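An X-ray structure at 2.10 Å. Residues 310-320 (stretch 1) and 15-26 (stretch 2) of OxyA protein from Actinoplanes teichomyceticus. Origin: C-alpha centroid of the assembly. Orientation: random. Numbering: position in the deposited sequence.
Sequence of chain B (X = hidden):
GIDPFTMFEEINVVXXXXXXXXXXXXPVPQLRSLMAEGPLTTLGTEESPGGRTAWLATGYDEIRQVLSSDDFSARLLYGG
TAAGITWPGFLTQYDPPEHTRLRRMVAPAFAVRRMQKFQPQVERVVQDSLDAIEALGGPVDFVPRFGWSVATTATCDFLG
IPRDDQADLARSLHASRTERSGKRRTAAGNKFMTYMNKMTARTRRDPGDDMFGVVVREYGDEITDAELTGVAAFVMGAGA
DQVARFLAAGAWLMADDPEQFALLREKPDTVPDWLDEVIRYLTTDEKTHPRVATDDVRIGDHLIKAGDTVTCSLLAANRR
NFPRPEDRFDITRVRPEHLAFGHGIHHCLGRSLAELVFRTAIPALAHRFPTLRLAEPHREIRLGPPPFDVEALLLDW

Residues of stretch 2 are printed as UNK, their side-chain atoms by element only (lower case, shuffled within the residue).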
ATOM      1  N   VAL B 310      12.034  -8.426   5.028  1.00 25.08           N
ATOM      2  CA  VAL B 310      12.856  -8.843   3.896  1.00 25.79           C
ATOM      3  C   VAL B 310      11.964  -9.330   2.745  1.00 25.86           C
ATOM      4  O   VAL B 310      11.123 -10.217   2.936  1.00 25.61           O
ATOM      5  CB  VAL B 310      13.790  -9.998   4.281  1.00 26.57           C
ATOM      6  CG1 VAL B 310      14.604 -10.462   3.066  1.00 26.59           C
ATOM      7  CG2 VAL B 310      14.694  -9.584   5.456  1.00 27.51           C
ATOM      8  N   THR B 311      12.189  -8.774   1.560  1.00 24.43           N
ATOM      9  CA  THR B 311      11.523  -9.196   0.339  1.00 24.16           C
ATOM     10  C   THR B 311      12.575  -9.886  -0.501  1.00 24.65           C
ATOM     11  O   THR B 311      13.686  -9.339  -0.669  1.00 24.87           O
ATOM     12  CB  THR B 311      10.980  -7.966  -0.399  1.00 25.35           C
ATOM     13  OG1 THR B 311      10.072  -7.265   0.464  1.00 26.60           O
ATOM     14  CG2 THR B 311      10.288  -8.355  -1.711  1.00 26.02           C
ATOM     15  N   CYS B 312      12.270 -11.083  -0.992  1.00 24.51           N
ATOM     16  CA  CYS B 312      13.236 -11.850  -1.772  1.00 25.62           C
ATOM     17  C   CYS B 312      12.986 -11.685  -3.275  1.00 25.73           C
ATOM     18  O   CYS B 312      11.851 -11.879  -3.734  1.00 24.48           O
ATOM     19  CB  CYS B 312      13.198 -13.321  -1.400  1.00 26.78           C
ATOM     20  SG  CYS B 312      13.599 -13.642   0.327  1.00 29.10           S
ATOM     21  N   SER B 313      14.045 -11.311  -4.018  1.00 24.50           N
ATOM     22  CA  SER B 313      13.994 -11.184  -5.460  1.00 24.30           C
ATOM     23  C   SER B 313      14.360 -12.522  -6.140  1.00 25.37           C
ATOM     24  O   SER B 313      15.545 -12.857  -6.372  1.00 24.84           O
ATOM     25  CB  SER B 313      14.914 -10.065  -5.937  1.00 24.72           C
ATOM     26  OG  SER B 313      14.827  -9.882  -7.336  1.00 24.25           O
ATOM     27  N   LEU B 314      13.314 -13.255  -6.494  1.00 24.81           N
ATOM     28  CA  LEU B 314      13.424 -14.475  -7.271  1.00 24.63           C
ATOM     29  C   LEU B 314      13.976 -14.180  -8.661  1.00 25.20           C
ATOM     30  O   LEU B 314      14.760 -14.966  -9.187  1.00 25.53           O
ATOM     31  CB  LEU B 314      12.075 -15.185  -7.367  1.00 24.60           C
ATOM     32  CG  LEU B 314      11.319 -15.494  -6.071  1.00 24.14           C
ATOM     33  CD1 LEU B 314      10.029 -16.269  -6.350  1.00 24.42           C
ATOM     34  CD2 LEU B 314      12.212 -16.272  -5.123  1.00 25.08           C
ATOM     35  N   LEU B 315      13.591 -13.048  -9.243  1.00 25.27           N
ATOM     36  CA  LEU B 315      14.179 -12.596 -10.512  1.00 24.89           C
ATOM     37  C   LEU B 315      15.709 -12.450 -10.374  1.00 25.73           C
ATOM     38  O   LEU B 315      16.463 -13.040 -11.177  1.00 24.53           O
ATOM     39  CB  LEU B 315      13.536 -11.285 -10.960  1.00 25.60           C
ATOM     40  CG  LEU B 315      14.007 -10.672 -12.291  1.00 26.10           C
ATOM     41  CD1 LEU B 315      13.755 -11.612 -13.424  1.00 26.88           C
ATOM     42  CD2 LEU B 315      13.306  -9.364 -12.565  1.00 27.13           C
ATOM     43  N   ALA B 316      16.159 -11.750  -9.322  1.00 25.51           N
ATOM     44  CA  ALA B 316      17.588 -11.580  -9.075  1.00 27.41           C
ATOM     45  C   ALA B 316      18.311 -12.917  -8.918  1.00 28.65           C
ATOM     46  O   ALA B 316      19.366 -13.110  -9.509  1.00 30.22           O
ATOM     47  CB  ALA B 316      17.860 -10.673  -7.876  1.00 27.04           C
ATOM     48  N   ALA B 317      17.723 -13.857  -8.180  1.00 28.06           N
ATOM     49  CA  ALA B 317      18.348 -15.162  -7.966  1.00 28.35           C
ATOM     50  C   ALA B 317      18.462 -15.953  -9.264  1.00 28.54           C
ATOM     51  O   ALA B 317      19.502 -16.554  -9.532  1.00 29.83           O
ATOM     52  CB  ALA B 317      17.534 -15.975  -6.968  1.00 28.50           C
ATOM     53  N   ASN B 318      17.379 -15.964 -10.034  1.00 27.15           N
ATOM     54  CA  ASN B 318      17.276 -16.766 -11.249  1.00 28.09           C
ATOM     55  C   ASN B 318      18.107 -16.210 -12.402  1.00 29.29           C
ATOM     56  O   ASN B 318      18.581 -16.983 -13.258  1.00 30.18           O
ATOM     57  CB  ASN B 318      15.815 -16.894 -11.666  1.00 27.22           C
ATOM     58  CG  ASN B 318      15.001 -17.698 -10.672  1.00 27.59           C
ATOM     59  OD1 ASN B 318      15.549 -18.299  -9.742  1.00 28.89           O
ATOM     60  ND2 ASN B 318      13.695 -17.740 -10.871  1.00 27.67           N
ATOM     61  N   ARG B 319      18.259 -14.883 -12.409  1.00 27.96           N
ATOM     62  CA  ARG B 319      19.000 -14.166 -13.423  1.00 29.63           C
ATOM     63  C   ARG B 319      20.301 -13.555 -12.846  1.00 30.68           C
ATOM     64  O   ARG B 319      20.756 -12.507 -13.296  1.00 30.06           O
ATOM     65  CB  ARG B 319      18.089 -13.093 -14.019  1.00 29.91           C
ATOM     66  CG  ARG B 319      16.750 -13.626 -14.568  1.00 29.76           C
ATOM     67  CD  ARG B 319      16.937 -14.611 -15.713  1.00 31.29           C
ATOM     68  NE  ARG B 319      17.622 -13.892 -16.778  1.00 33.08           N
ATOM     69  CZ  ARG B 319      17.042 -13.052 -17.629  1.00 33.93           C
ATOM     70  NH1 ARG B 319      15.720 -12.898 -17.670  1.00 32.93           N
ATOM     71  NH2 ARG B 319      17.807 -12.391 -18.487  1.00 35.94           N
ATOM     72  N   ARG B 320      20.920 -14.258 -11.893  1.00 31.30           N
ATOM     73  CA  ARG B 320      22.014 -13.701 -11.091  1.00 33.81           C
ATOM     74  C   ARG B 320      23.254 -13.338 -11.902  1.00 34.46           C
ATOM     75  O   ARG B 320      24.007 -12.440 -11.504  1.00 36.44           O
ATOM     76  CB  ARG B 320      22.397 -14.648  -9.959  1.00 35.27           C
ATOM     77  CG  ARG B 320      23.108 -15.929 -10.389  1.00 39.06           C
ATOM     78  CD  ARG B 320      23.269 -16.843  -9.179  1.00 42.02           C
ATOM     79  NE  ARG B 320      23.403 -18.261  -9.507  1.00 45.49           N
ATOM     80  CZ  ARG B 320      22.431 -19.033 -10.007  1.00 48.64           C
ATOM     81  NH1 ARG B 320      21.220 -18.543 -10.314  1.00 51.06           N
ATOM     82  NH2 ARG B 320      22.668 -20.322 -10.228  1.00 50.43           N
ATOM     83  N   UNK B  15       8.269   0.446  -3.596  1.00 31.64           N
ATOM     84  CA  UNK B  15       9.661   0.505  -4.026  1.00 32.21           C
ATOM     85  C   UNK B  15      10.091  -0.857  -4.566  1.00 30.59           C
ATOM     86  O   UNK B  15      10.737  -0.913  -5.609  1.00 29.51           O
ATOM     87  c   UNK B  15      10.439   2.381  -2.468  1.00 37.17           C
ATOM     88  c   UNK B  15      10.579   0.928  -2.890  1.00 33.44           C
ATOM     89  n   UNK B  15      11.235   3.985  -0.771  1.00 41.14           N
ATOM     90  c   UNK B  15      11.268   2.593  -1.205  1.00 38.44           C
ATOM     91  n   UNK B  15      11.141   3.580   1.518  1.00 40.03           N
ATOM     92  n   UNK B  15      11.177   5.716   0.718  1.00 40.60           N
ATOM     93  c   UNK B  15      11.195   4.419   0.491  1.00 39.54           C
ATOM     94  N   UNK B  16       9.694  -1.948  -3.897  1.00 28.31           N
ATOM     95  CA  UNK B  16      10.043  -3.282  -4.390  1.00 27.79           C
ATOM     96  C   UNK B  16       9.409  -3.568  -5.758  1.00 29.10           C
ATOM     97  O   UNK B  16      10.071  -4.122  -6.654  1.00 28.05           O
ATOM     98  c   UNK B  16       9.691  -4.370  -3.382  1.00 27.11           C
ATOM     99  N   UNK B  17       8.153  -3.156  -5.939  1.00 30.51           N
ATOM    100  CA  UNK B  17       7.452  -3.366  -7.217  1.00 31.67           C
ATOM    101  C   UNK B  17       8.150  -2.626  -8.392  1.00 32.22           C
ATOM    102  O   UNK B  17       8.385  -3.235  -9.433  1.00 30.99           O
ATOM    103  c   UNK B  17       5.982  -2.961  -7.119  1.00 32.59           C
ATOM    104  N   UNK B  18       8.498  -1.355  -8.200  1.00 33.85           N
ATOM    105  CA  UNK B  18       9.273  -0.584  -9.178  1.00 37.62           C
ATOM    106  C   UNK B  18      10.556  -1.290  -9.626  1.00 34.19           C
ATOM    107  O   UNK B  18      10.890  -1.228 -10.789  1.00 31.99           O
ATOM    108  c   UNK B  18       8.177   2.283 -10.087  1.00 53.09           C
ATOM    109  c   UNK B  18       8.612   1.869  -8.677  1.00 48.59           C
ATOM    110  o   UNK B  18       8.509   3.419 -10.504  1.00 59.61           O
ATOM    111  o   UNK B  18       7.470   1.492 -10.756  1.00 53.64           O
ATOM    112  c   UNK B  18       9.680   0.803  -8.648  1.00 41.79           C
ATOM    113  N   UNK B  19      11.245  -1.940  -8.692  1.00 30.04           N
ATOM    114  CA  UNK B  19      12.472  -2.683  -8.983  1.00 29.57           C
ATOM    115  C   UNK B  19      12.261  -3.947  -9.805  1.00 29.15           C
ATOM    116  O   UNK B  19      13.209  -4.464 -10.366  1.00 29.27           O
ATOM    117  c   UNK B  19      14.894  -1.177  -7.757  1.00 30.37           C
ATOM    118  c   UNK B  19      13.797  -1.827  -6.944  1.00 28.93           C
ATOM    119  c   UNK B  19      13.211  -3.037  -7.675  1.00 28.35           C
ATOM    120  c   UNK B  19      14.322  -2.175  -5.569  1.00 29.03           C
ATOM    121  N   UNK B  20      11.032  -4.445  -9.871  1.00 28.31           N
ATOM    122  CA  UNK B  20      10.722  -5.687 -10.563  1.00 28.99           C
ATOM    123  C   UNK B  20       9.871  -5.526 -11.813  1.00 30.10           C
ATOM    124  O   UNK B  20       9.249  -6.478 -12.257  1.00 29.85           O
ATOM    125  n   UNK B  20      12.751  -8.116  -7.504  1.00 26.51           N
ATOM    126  c   UNK B  20      12.366  -7.079  -6.783  1.00 26.79           C
ATOM    127  c   UNK B  20      11.100  -7.160  -8.580  1.00 27.02           C
ATOM    128  c   UNK B  20      11.989  -8.176  -8.642  1.00 27.07           C
ATOM    129  n   UNK B  20      11.396  -6.463  -7.433  1.00 28.17           N
ATOM    130  c   UNK B  20      10.107  -6.677  -9.568  1.00 27.52           C
ATOM    131  N   UNK B  21       9.869  -4.325 -12.370  1.00 32.56           N
ATOM    132  CA  UNK B  21       9.479  -4.109 -13.768  1.00 35.75           C
ATOM    133  C   UNK B  21      10.517  -4.806 -14.651  1.00 35.51           C
ATOM    134  O   UNK B  21      11.530  -5.290 -14.146  1.00 36.64           O
ATOM    135  c   UNK B  21       8.206  -0.460 -13.784  1.00 48.17           C
ATOM    136  c   UNK B  21       9.423  -2.615 -14.073  1.00 39.15           C
ATOM    137  c   UNK B  21       8.345  -1.883 -13.295  1.00 42.07           C
ATOM    138  n   UNK B  21       5.007   0.882 -12.488  1.00 60.01           N
ATOM    139  n   UNK B  21       5.322  -0.736 -14.102  1.00 57.15           N
ATOM    140  n   UNK B  21       7.163   0.278 -13.060  1.00 53.94           N
ATOM    141  c   UNK B  21       5.838   0.133 -13.223  1.00 58.08           C
ATOM    142  N   UNK B  22      10.267  -4.884 -15.949  1.00 35.60           N
ATOM    143  CA  UNK B  22      11.128  -5.649 -16.853  1.00 36.39           C
ATOM    144  C   UNK B  22      11.418  -4.842 -18.105  1.00 36.59           C
ATOM    145  O   UNK B  22      10.569  -4.086 -18.568  1.00 37.48           O
ATOM    146  c   UNK B  22      11.276 -10.970 -15.977  1.00 33.72           C
ATOM    147  c   UNK B  22      11.094  -8.549 -15.387  1.00 35.23           C
ATOM    148  n   UNK B  22      10.309 -11.352 -15.142  1.00 33.49           N
ATOM    149  n   UNK B  22      11.905 -11.890 -16.700  1.00 34.51           N
ATOM    150  c   UNK B  22       9.972  -7.835 -16.114  1.00 36.89           C
ATOM    151  n   UNK B  22      11.634  -9.692 -16.117  1.00 35.08           N
ATOM    152  c   UNK B  22      10.473  -6.977 -17.263  1.00 36.03           C
ATOM    153  N   UNK B  23      12.620  -5.008 -18.637  1.00 36.35           N
ATOM    154  CA  UNK B  23      12.975  -4.475 -19.948  1.00 39.34           C
ATOM    155  C   UNK B  23      12.921  -5.666 -20.895  1.00 38.15           C
ATOM    156  O   UNK B  23      13.885  -6.446 -20.995  1.00 36.26           O
ATOM    157  c   UNK B  23      14.776  -3.296 -21.286  1.00 45.87           C
ATOM    158  o   UNK B  23      13.950  -3.255 -22.234  1.00 48.13           O
ATOM    159  o   UNK B  23      15.942  -2.899 -21.413  1.00 50.58           O
ATOM    160  c   UNK B  23      14.361  -3.845 -19.927  1.00 41.60           C
ATOM    161  N   UNK B  24      11.771  -5.819 -21.553  1.00 38.35           N
ATOM    162  CA  UNK B  24      11.458  -7.044 -22.283  1.00 38.48           C
ATOM    163  C   UNK B  24      11.563  -8.241 -21.308  1.00 36.17           C
ATOM    164  O   UNK B  24      10.763  -8.311 -20.392  1.00 35.23           O
ATOM    165  c   UNK B  24      12.143  -5.910 -24.459  1.00 44.80           C
ATOM    166  n   UNK B  24      11.992  -8.975 -27.802  1.00 52.13           N
ATOM    167  n   UNK B  24      12.241  -6.959 -26.690  1.00 50.47           N
ATOM    168  n   UNK B  24      13.834  -8.645 -26.456  1.00 51.97           N
ATOM    169  c   UNK B  24      12.303  -7.142 -23.567  1.00 41.35           C
ATOM    170  c   UNK B  24      12.690  -8.189 -26.972  1.00 51.81           C
ATOM    171  c   UNK B  24      12.881  -5.985 -25.796  1.00 48.14           C
ATOM    172  N   UNK B  25      12.539  -9.134 -21.454  1.00 35.42           N
ATOM    173  CA  UNK B  25      12.725 -10.261 -20.534  1.00 34.50           C
ATOM    174  C   UNK B  25      13.727 -10.002 -19.414  1.00 34.00           C
ATOM    175  O   UNK B  25      13.862 -10.835 -18.511  1.00 32.65           O
ATOM    176  c   UNK B  25      13.183 -11.510 -21.309  1.00 35.25           C
ATOM    177  c   UNK B  25      10.163 -12.911 -23.064  1.00 35.96           C
ATOM    178  c   UNK B  25      11.609 -11.966 -24.706  1.00 38.35           C
ATOM    179  c   UNK B  25      11.054 -12.549 -22.075  1.00 35.17           C
ATOM    180  c   UNK B  25      12.241 -11.911 -22.391  1.00 35.60           C
ATOM    181  c   UNK B  25      10.438 -12.611 -24.382  1.00 37.19           C
ATOM    182  c   UNK B  25      12.505 -11.609 -23.707  1.00 37.28           C
ATOM    183  N   UNK B  26      14.426  -8.873 -19.476  1.00 34.21           N
ATOM    184  CA  UNK B  26      15.512  -8.600 -18.559  1.00 34.60           C
ATOM    185  C   UNK B  26      15.102  -7.828 -17.313  1.00 33.44           C
ATOM    186  O   UNK B  26      14.164  -7.035 -17.363  1.00 33.00           O
ATOM    187  c   UNK B  26      17.138  -8.542 -20.461  1.00 39.53           C
ATOM    188  o   UNK B  26      16.954  -9.775 -20.583  1.00 42.49           O
ATOM    189  c   UNK B  26      16.587  -7.819 -19.261  1.00 36.51           C
ATOM    190  o   UNK B  26      17.764  -7.852 -21.262  1.00 40.58           O
TER

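Position 15 carries a chain of three carbons, a nitrogen, then a carbon bearing two more nitrogens. It stays out of reach of stretch 1. It is Arg15.

Position 16 has one side-chain carbon. This CB points toward stretch 1 and lies 4.4 Å from Thr311 CG2, a loose methyl contact. It is Ala16.

Position 17 also has one carbon, out of reach. It is Ala17.

Position 18 has three carbons, the third carrying two oxygens. It touches nothing on stretch 1. It is Glu18.

Position 19 has four carbons, forked at the second, and makes no contact. It is Leu19.

Position 20 has one carbon followed by a five-membered ring of three carbons and two nitrogens. One ring nitrogen meets the hydroxyl of Ser313, and the ring edge lies against Leu315. It is His20. The hydrogen bond between His20 NE2 and Ser313 OG is 2.7 Å. The ring's other nitrogen is used within its own stretch: His20 ND1 donates to Ala16 O at 2.8 Å. This ties the ring back to the preceding helix.

Position 21 has three carbons, a nitrogen, then a carbon with two nitrogens. Its CA-to-CB bond points away from stretch 1. It is Arg21, and it forms a salt bridge with Glu18, with Arg21 NE 2.6 Å from Glu18 OE2.

Position 22 has the same atom pattern, but its end comes near stretch 1. Leu315 lies over one face of the guanidinium. It is Arg22, with Arg22 CZ 3.6 Å from Leu315 CD1.

Position 23 has two carbons, the second carrying two oxygens, and is out of reach. It is Asp23.

Position 24 has four carbons and three nitrogens in the same pattern as 21 and 22, and is out of reach. It is Arg24.

Position 25 has one carbon and a six-carbon ring whose end leads away. Its backbone O meets Arg319. It is Phe25.

Position 26 has two carbons, the second with two oxygens, one of them near Arg319. It is Asp26.

Thr311 and Ala16 make a loose apolar contact at one end. Next come two polar sites, with Leu315 between them. At the first, Ser313 OG caps its helix by accepting from Ala316 N at 3.0 Å and also bonds His20. At the second, Arg319 NH1 donates to Phe25 O at 2.9 Å, and Arg319 NH2 makes a weak hydrogen bond, part of a salt bridge, to Asp26 OD1 at 3.5 Å. Arg22 NH2 donates to the same Phe25 O at 2.9 Å. The shared acceptor helps hold two like charges close, with Arg319 NH1 4.1 Å from Arg22 NH2.

Stretch 2, residues 15-26: RAAELHRRDRFD
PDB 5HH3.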